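Local coordinates for decapping protein involved in mRNA degradation-Dcp1p (Saccharomyces cerevisiae, PDB 1Q67), which works with Dcp2 in the complex that removes the 7-methylguanosine cap from mRNAs, committing them to 5' to 3' decay, at residues B[46-51]-B[199-204]. Residues are numbered along the deposited sequence; the frame is centred on the assembly and turned at random.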
loop_
_atom_site.group_PDB
_atom_site.type_symbol
_atom_site.label_atom_id
_atom_site.label_comp_id
_atom_site.label_asym_id
_atom_site.label_seq_id
_atom_site.Cartn_x
_atom_site.Cartn_y
_atom_site.Cartn_z
ATOM N N LEU B 46 1.801 -0.238 -4.926
ATOM C CA LEU B 46 2.264 0.444 -6.127
ATOM C C LEU B 46 2.954 1.805 -5.955
ATOM O O LEU B 46 2.478 2.679 -5.226
ATOM C CB LEU B 46 1.076 0.609 -7.090
ATOM C CG LEU B 46 1.412 1.081 -8.507
ATOM C CD1 LEU B 46 2.181 -0.034 -9.228
ATOM C CD2 LEU B 46 0.148 1.413 -9.272
ATOM N N TYR B 47 4.080 1.968 -6.649
ATOM C CA TYR B 47 4.843 3.212 -6.648
ATOM C C TYR B 47 5.150 3.582 -8.095
ATOM O O TYR B 47 5.178 2.722 -8.975
ATOM C CB TYR B 47 6.185 3.071 -5.927
ATOM C CG TYR B 47 6.112 2.721 -4.466
ATOM C CD1 TYR B 47 5.817 1.421 -4.054
ATOM C CD2 TYR B 47 6.370 3.683 -3.489
ATOM C CE1 TYR B 47 5.787 1.088 -2.706
ATOM C CE2 TYR B 47 6.343 3.360 -2.141
ATOM C CZ TYR B 47 6.053 2.064 -1.755
ATOM O OH TYR B 47 6.046 1.733 -0.419
ATOM N N LYS B 48 5.399 4.864 -8.328
ATOM C CA LYS B 48 5.745 5.335 -9.654
ATOM C C LYS B 48 7.027 6.155 -9.545
ATOM O O LYS B 48 7.194 6.960 -8.621
ATOM C CB LYS B 48 4.615 6.183 -10.246
ATOM C CG LYS B 48 4.860 6.580 -11.698
ATOM C CD LYS B 48 3.631 7.203 -12.325
ATOM C CE LYS B 48 3.840 7.421 -13.817
ATOM N NZ LYS B 48 2.574 7.797 -14.500
ATOM N N TRP B 49 7.937 5.934 -10.485
ATOM C CA TRP B 49 9.209 6.640 -10.495
ATOM C C TRP B 49 9.085 8.040 -11.083
ATOM O O TRP B 49 8.526 8.227 -12.163
ATOM C CB TRP B 49 10.250 5.838 -11.287
ATOM C CG TRP B 49 11.592 6.499 -11.342
ATOM C CD1 TRP B 49 12.105 7.237 -12.371
ATOM C CD2 TRP B 49 12.576 6.520 -10.302
ATOM N NE1 TRP B 49 13.353 7.719 -12.036
ATOM C CE2 TRP B 49 13.665 7.295 -10.771
ATOM C CE3 TRP B 49 12.641 5.964 -9.016
ATOM C CZ2 TRP B 49 14.805 7.526 -9.999
ATOM C CZ3 TRP B 49 13.777 6.193 -8.246
ATOM C CH2 TRP B 49 14.844 6.971 -8.743
ATOM N N ASP B 50 9.601 9.021 -10.353
ATOM C CA ASP B 50 9.584 10.412 -10.795
ATOM C C ASP B 50 10.966 10.768 -11.339
ATOM O O ASP B 50 11.932 10.879 -10.582
ATOM C CB ASP B 50 9.222 11.331 -9.625
ATOM C CG ASP B 50 9.407 12.802 -9.957
ATOM O OD1 ASP B 50 9.152 13.202 -11.114
ATOM O OD2 ASP B 50 9.799 13.564 -9.049
ATOM N N PHE B 51 11.062 10.924 -12.657
ATOM C CA PHE B 51 12.340 11.245 -13.286
ATOM C C PHE B 51 12.891 12.614 -12.915
ATOM O O PHE B 51 14.104 12.788 -12.805
ATOM C CB PHE B 51 12.231 11.132 -14.805
ATOM C CG PHE B 51 12.121 9.719 -15.297
ATOM C CD1 PHE B 51 10.877 9.132 -15.505
ATOM C CD2 PHE B 51 13.267 8.959 -15.514
ATOM C CE1 PHE B 51 10.774 7.814 -15.922
ATOM C CE2 PHE B 51 13.178 7.635 -15.933
ATOM C CZ PHE B 51 11.929 7.061 -16.136
ATOM N N GLU B 199 6.970 4.773 -18.982
ATOM C CA GLU B 199 6.746 5.169 -17.590
ATOM C C GLU B 199 7.189 3.994 -16.732
ATOM O O GLU B 199 6.975 2.839 -17.097
ATOM C CB GLU B 199 5.273 5.483 -17.338
ATOM C CG GLU B 199 4.748 6.584 -18.222
ATOM C CD GLU B 199 3.288 6.874 -17.981
ATOM O OE1 GLU B 199 2.985 7.655 -17.054
ATOM O OE2 GLU B 199 2.441 6.312 -18.715
ATOM N N VAL B 200 7.813 4.291 -15.601
ATOM C CA VAL B 200 8.317 3.255 -14.713
ATOM C C VAL B 200 7.553 3.121 -13.389
ATOM O O VAL B 200 7.414 4.080 -12.633
ATOM C CB VAL B 200 9.812 3.502 -14.409
ATOM C CG1 VAL B 200 10.337 2.437 -13.474
ATOM C CG2 VAL B 200 10.612 3.513 -15.716
ATOM N N TYR B 201 7.059 1.917 -13.125
ATOM C CA TYR B 201 6.331 1.639 -11.891
ATOM C C TYR B 201 7.116 0.638 -11.070
ATOM O O TYR B 201 7.868 -0.175 -11.615
ATOM C CB TYR B 201 4.938 1.053 -12.169
ATOM C CG TYR B 201 3.986 2.010 -12.834
ATOM C CD1 TYR B 201 3.977 2.165 -14.222
ATOM C CD2 TYR B 201 3.106 2.786 -12.077
ATOM C CE1 TYR B 201 3.115 3.069 -14.842
ATOM C CE2 TYR B 201 2.246 3.692 -12.686
ATOM C CZ TYR B 201 2.258 3.826 -14.069
ATOM O OH TYR B 201 1.415 4.727 -14.675
ATOM N N GLY B 202 6.947 0.722 -9.753
ATOM C CA GLY B 202 7.603 -0.197 -8.844
ATOM C C GLY B 202 6.516 -0.887 -8.031
ATOM O O GLY B 202 5.597 -0.240 -7.533
ATOM N N ILE B 203 6.598 -2.202 -7.905
ATOM C CA ILE B 203 5.597 -2.918 -7.144
ATOM C C ILE B 203 6.250 -3.682 -6.003
ATOM O O ILE B 203 7.072 -4.566 -6.241
ATOM C CB ILE B 203 4.813 -3.920 -8.029
ATOM C CG1 ILE B 203 4.176 -3.195 -9.220
ATOM C CG2 ILE B 203 3.715 -4.588 -7.206
ATOM C CD1 ILE B 203 3.504 -4.133 -10.213
ATOM N N TRP B 204 5.902 -3.321 -4.767
ATOM C CA TRP B 204 6.437 -4.016 -3.597
ATOM C C TRP B 204 5.494 -5.178 -3.332
ATOM O O TRP B 204 4.292 -4.984 -3.163
ATOM C CB TRP B 204 6.469 -3.111 -2.357
ATOM C CG TRP B 204 6.989 -3.836 -1.142
ATOM C CD1 TRP B 204 8.294 -4.114 -0.853
ATOM C CD2 TRP B 204 6.209 -4.481 -0.122
ATOM N NE1 TRP B 204 8.376 -4.895 0.275
ATOM C CE2 TRP B 204 7.111 -5.132 0.747
ATOM C CE3 TRP B 204 4.834 -4.566 0.147
ATOM C CZ2 TRP B 204 6.684 -5.873 1.865
ATOM C CZ3 TRP B 204 4.405 -5.303 1.266
ATOM C CH2 TRP B 204 5.330 -5.942 2.108
HETATM O O HOH W 1 7.560 6.926 -14.461
#
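Lys48 lies across the Tyr201 ring on one face of the sheet and reaches Glu199. CG, anti to the backbone N (chi1 -174°), sits over one face of the ring, and CD comes 3.8 Å from Tyr201 CE2. The extended chain carries NZ on to Glu199. There NZ forms a salt bridge, meeting Glu199 OE1 at 2.6 Å from above the carboxylate plane. An alanine in place of Lys48 would probably leave Glu199 without this charge partner and uncover part of the Tyr201 ring. On the sheet face that carries Lys48 and Tyr201, Leu46 CD1 packs 3.7 Å from Ile203 CG1. Val200 meets the other strand through Trp49, CB to CB at 3.9 Å, and its CG2 touches Phe51 CZ. The backbones are antiparallel. Tyr47 and Gly202 form a hydrogen-bonded pair: each N donates to the other's O, both at 2.8 Å. Trp49 N donates an almost straight bond to Val200 O (177°). A water accepts from Val200 N and donates to Trp49 O, joining the strands where 46-50 ends and 200-204 begins. In this PH-like fold, 43-50 and 200-205 are neighbours inside an antiparallel sheet, flanked by 55-59 and 190-194. Leu46 and Tyr201 also pack on strand 152-157, in the second antiparallel sheet.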